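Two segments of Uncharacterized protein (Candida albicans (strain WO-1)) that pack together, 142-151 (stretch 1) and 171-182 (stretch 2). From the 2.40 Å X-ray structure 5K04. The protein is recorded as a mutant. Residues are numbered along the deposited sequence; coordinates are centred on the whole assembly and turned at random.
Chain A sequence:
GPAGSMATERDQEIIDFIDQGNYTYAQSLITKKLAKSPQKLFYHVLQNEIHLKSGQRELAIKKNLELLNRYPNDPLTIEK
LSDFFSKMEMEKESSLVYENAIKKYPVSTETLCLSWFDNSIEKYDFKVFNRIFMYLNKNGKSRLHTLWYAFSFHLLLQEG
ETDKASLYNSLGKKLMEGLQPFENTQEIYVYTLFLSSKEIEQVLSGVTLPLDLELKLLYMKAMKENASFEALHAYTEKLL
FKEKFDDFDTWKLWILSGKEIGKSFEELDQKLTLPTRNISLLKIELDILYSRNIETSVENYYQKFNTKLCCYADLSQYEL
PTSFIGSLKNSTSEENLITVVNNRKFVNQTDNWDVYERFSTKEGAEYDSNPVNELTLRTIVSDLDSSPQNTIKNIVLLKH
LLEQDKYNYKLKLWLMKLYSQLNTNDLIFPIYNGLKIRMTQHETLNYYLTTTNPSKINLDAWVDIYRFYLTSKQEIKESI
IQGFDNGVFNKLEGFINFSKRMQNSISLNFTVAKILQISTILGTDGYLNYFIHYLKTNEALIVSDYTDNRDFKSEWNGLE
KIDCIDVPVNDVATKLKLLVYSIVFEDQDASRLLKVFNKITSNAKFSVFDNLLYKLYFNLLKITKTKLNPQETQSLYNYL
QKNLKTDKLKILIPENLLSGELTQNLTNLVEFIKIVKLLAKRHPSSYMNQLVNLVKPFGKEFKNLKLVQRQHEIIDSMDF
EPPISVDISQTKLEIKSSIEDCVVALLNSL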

# COMPACT_ATOMS: atom_id res chain seq x y z
N SER A 142 -5.80 20.73 29.83
CA SER A 142 -4.74 20.28 28.94
C SER A 142 -4.81 21.03 27.62
O SER A 142 -5.79 20.90 26.87
N ARG A 143 -3.77 21.81 27.35
CA ARG A 143 -3.56 22.38 26.03
C ARG A 143 -3.57 21.30 24.94
O ARG A 143 -4.17 21.48 23.88
N LEU A 144 -2.91 20.17 25.21
CA LEU A 144 -2.89 19.05 24.27
C LEU A 144 -4.31 18.60 23.93
O LEU A 144 -4.64 18.40 22.75
N HIS A 145 -5.16 18.43 24.96
CA HIS A 145 -6.52 17.96 24.75
C HIS A 145 -7.36 18.97 23.97
O HIS A 145 -8.23 18.57 23.18
N THR A 146 -7.12 20.26 24.18
CA THR A 146 -7.80 21.26 23.37
C THR A 146 -7.41 21.13 21.90
O THR A 146 -8.25 21.25 21.00
N LEU A 147 -6.13 20.85 21.65
CA LEU A 147 -5.66 20.65 20.29
C LEU A 147 -6.31 19.43 19.66
O LEU A 147 -6.73 19.47 18.50
N TRP A 148 -6.36 18.32 20.41
CA TRP A 148 -7.07 17.11 19.97
C TRP A 148 -8.48 17.45 19.50
O TRP A 148 -8.87 17.13 18.37
N TYR A 149 -9.24 18.09 20.38
CA TYR A 149 -10.62 18.44 20.10
C TYR A 149 -10.73 19.29 18.84
O TYR A 149 -11.54 19.01 17.96
N ALA A 150 -9.86 20.31 18.72
CA ALA A 150 -9.83 21.19 17.56
C ALA A 150 -9.47 20.42 16.29
O ALA A 150 -10.12 20.58 15.24
N PHE A 151 -8.42 19.62 16.37
CA PHE A 151 -8.02 18.82 15.22
C PHE A 151 -9.14 17.87 14.79
O PHE A 151 -9.33 17.63 13.59
N LEU A 171 -16.01 26.21 15.53
CA LEU A 171 -15.62 25.68 16.83
C LEU A 171 -14.13 25.36 16.87
O LEU A 171 -13.47 25.56 17.89
N GLY A 172 -13.58 24.86 15.76
CA GLY A 172 -12.16 24.55 15.74
C GLY A 172 -11.31 25.80 15.76
O GLY A 172 -10.29 25.87 16.46
N LYS A 173 -11.71 26.81 14.97
CA LYS A 173 -10.99 28.08 14.93
C LYS A 173 -10.95 28.73 16.30
O LYS A 173 -9.89 29.19 16.75
N LYS A 174 -12.08 28.74 16.99
CA LYS A 174 -12.18 29.41 18.28
C LYS A 174 -11.40 28.67 19.36
O LYS A 174 -10.81 29.30 20.25
N LEU A 175 -11.38 27.34 19.31
CA LEU A 175 -10.54 26.57 20.23
C LEU A 175 -9.07 26.89 20.05
O LEU A 175 -8.33 27.02 21.03
N MET A 176 -8.63 27.01 18.79
CA MET A 176 -7.23 27.31 18.51
C MET A 176 -6.89 28.75 18.90
O MET A 176 -5.83 29.01 19.49
N GLU A 177 -7.79 29.70 18.61
CA GLU A 177 -7.56 31.07 19.02
C GLU A 177 -7.38 31.16 20.54
O GLU A 177 -6.56 31.95 21.01
N GLY A 178 -8.06 30.29 21.30
CA GLY A 178 -7.91 30.25 22.75
C GLY A 178 -6.52 29.85 23.24
O GLY A 178 -6.21 30.07 24.41
N LEU A 179 -5.68 29.28 22.36
CA LEU A 179 -4.36 28.78 22.72
C LEU A 179 -3.24 29.74 22.37
O LEU A 179 -2.07 29.43 22.61
N GLN A 180 -3.56 30.89 21.79
CA GLN A 180 -2.53 31.85 21.45
C GLN A 180 -1.91 32.41 22.72
O GLN A 180 -2.59 32.58 23.73
N PRO A 181 -0.60 32.73 22.69
CA PRO A 181 0.28 32.63 21.51
C PRO A 181 0.71 31.20 21.23
O PRO A 181 0.84 30.41 22.16
N PHE A 182 0.90 30.88 19.95
CA PHE A 182 1.25 29.53 19.54
C PHE A 182 2.71 29.23 19.88
O PHE A 182 3.59 30.09 19.76

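The helices of the two stretches run nearly antiparallel, at 160°, and their axes approach to 8.7 Å. They draw closest where small residues meet: the CA atoms of Ala150 and Gly172 lie 4.5 Å apart, and a CB on Gly172 would sit 3.6 Å from Ala150 O. Ala150 points toward the second stretch, its CB 3.6 Å from Met176 SD and 4.0 Å from Leu175 CB. Leu175, also directed inward, adopts an mt rotamer that carries its CD1 to 3.6 Å from Tyr149 CD2; the tyrosine, with chi1 t, leaves CA sideways. Met176 and Leu147 both start sideways, but their mmm and mt conformations bring the tips together, with Leu147 CD2 3.5 Å from Met176 CE. Leu179, mt and pointing inward, places CD1 3.7 Å from Leu147 CD2 and 3.9 Å from Thr146 CG2. Thr146 has chi1 m, which turns CG2 to this apolar surface while OG1 is hydrogen-bonded elsewhere in the structure.

Polar contacts gather beyond the second helix, where the chain has become turn and loop and the backbones stand farther apart (Arg143 CA to Leu179 CA, 7.2 Å). Arg143 keeps chi1 to chi3 all t, an extended chain that spans the gap: NH2 donates to Leu179 O (2.8 Å), supplemented by weak bonds from NH1 to Leu179 O (3.2 Å) and from NH2 to Pro181 O (3.4 Å). Leu179 CB covers one guanidinium face.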

# COMPACT_ATOMS: atom_id res chain seq x y z
CB SER A 142 -4.83 18.78 28.70
OG SER A 142 -3.89 18.36 27.73
CB ARG A 143 -2.23 23.12 26.06
CG ARG A 143 -1.83 23.78 24.83
CD ARG A 143 -0.49 24.46 25.05
NE ARG A 143 -0.22 25.28 23.88
CZ ARG A 143 -0.61 26.54 23.76
NH1 ARG A 143 -1.28 27.13 24.75
NH2 ARG A 143 -0.32 27.21 22.65
CB LEU A 144 -2.08 17.89 24.85
CG LEU A 144 -1.97 16.67 23.93
CD1 LEU A 144 -1.34 17.05 22.61
CD2 LEU A 144 -1.19 15.54 24.56
CB HIS A 145 -7.18 17.65 26.09
CG HIS A 145 -6.55 16.49 26.80
ND1 HIS A 145 -6.79 16.19 28.12
CD2 HIS A 145 -5.66 15.57 26.36
CE1 HIS A 145 -6.07 15.14 28.47
NE2 HIS A 145 -5.38 14.74 27.42
CB THR A 146 -7.49 22.66 23.91
OG1 THR A 146 -7.87 22.71 25.29
CG2 THR A 146 -8.27 23.71 23.14
CB LEU A 147 -4.13 20.51 20.29
CG LEU A 147 -3.38 21.80 20.62
CD1 LEU A 147 -1.99 21.55 21.17
CD2 LEU A 147 -3.30 22.63 19.34
CB TRP A 148 -7.15 16.11 21.13
CG TRP A 148 -5.84 15.44 21.46
CD1 TRP A 148 -4.61 15.73 20.94
CD2 TRP A 148 -5.64 14.35 22.38
NE1 TRP A 148 -3.66 14.88 21.48
CE2 TRP A 148 -4.26 14.02 22.36
CE3 TRP A 148 -6.49 13.61 23.21
CZ2 TRP A 148 -3.71 13.01 23.15
CZ3 TRP A 148 -5.95 12.60 24.00
CH2 TRP A 148 -4.57 12.31 23.96
CB TYR A 149 -11.17 19.16 21.33
CG TYR A 149 -12.65 19.39 21.35
CD1 TYR A 149 -13.52 18.53 20.69
CD2 TYR A 149 -13.18 20.48 22.04
CE1 TYR A 149 -14.89 18.73 20.71
CE2 TYR A 149 -14.57 20.70 22.07
CZ TYR A 149 -15.42 19.82 21.41
OH TYR A 149 -16.78 20.01 21.42
CB ALA A 150 -8.82 22.32 17.78
CB PHE A 151 -6.73 18.05 15.55
CG PHE A 151 -6.17 17.29 14.39
CD1 PHE A 151 -5.64 17.95 13.29
CD2 PHE A 151 -6.17 15.90 14.40
CE1 PHE A 151 -5.12 17.23 12.22
CE2 PHE A 151 -5.65 15.19 13.35
CZ PHE A 151 -5.13 15.85 12.25
CB LEU A 171 -16.45 24.44 17.18
CG LEU A 171 -17.95 24.63 17.47
CD1 LEU A 171 -18.66 23.31 17.46
CD2 LEU A 171 -18.22 25.35 18.80
CB LYS A 173 -11.67 29.01 13.92
CG LYS A 173 -10.92 30.30 13.67
CD LYS A 173 -11.81 31.40 13.14
CE LYS A 173 -11.88 31.43 11.63
NZ LYS A 173 -12.58 32.66 11.16
CB LYS A 174 -13.66 29.55 18.64
CG LYS A 174 -13.97 29.91 20.08
CD LYS A 174 -15.47 29.84 20.31
CE LYS A 174 -16.05 28.50 19.83
NZ LYS A 174 -17.55 28.47 19.84
CB LEU A 175 -10.76 25.07 20.00
CG LEU A 175 -12.06 24.48 20.51
CD1 LEU A 175 -12.30 23.16 19.86
CD2 LEU A 175 -11.99 24.35 22.03
CB MET A 176 -6.90 27.05 17.03
CG MET A 176 -6.88 25.51 16.66
SD MET A 176 -5.95 24.51 17.77
CE MET A 176 -4.45 25.42 17.59
CB GLU A 177 -8.71 31.97 18.51
CG GLU A 177 -8.65 32.17 16.96
CD GLU A 177 -9.89 32.80 16.30
OE1 GLU A 177 -10.94 32.98 16.97
OE2 GLU A 177 -9.81 33.11 15.08
CB LEU A 179 -4.10 27.44 22.03
CG LEU A 179 -5.14 26.38 22.40
CD1 LEU A 179 -4.90 25.08 21.63
CD2 LEU A 179 -5.10 26.14 23.91
CB GLN A 180 -3.11 32.98 20.60
CG GLN A 180 -3.38 32.58 19.15
CD GLN A 180 -4.23 33.59 18.44
OE1 GLN A 180 -3.85 34.11 17.39
NE2 GLN A 180 -5.39 33.90 19.02
CB PRO A 181 1.49 33.49 21.91
CG PRO A 181 1.56 33.34 23.42
CD PRO A 181 0.12 33.25 23.88
CB PHE A 182 0.99 29.34 18.04
CG PHE A 182 -0.45 29.50 17.65
CD1 PHE A 182 -1.44 28.76 18.28
CD2 PHE A 182 -0.83 30.41 16.68
CE1 PHE A 182 -2.77 28.93 17.93
CE2 PHE A 182 -2.16 30.56 16.33
CZ PHE A 182 -3.13 29.82 16.96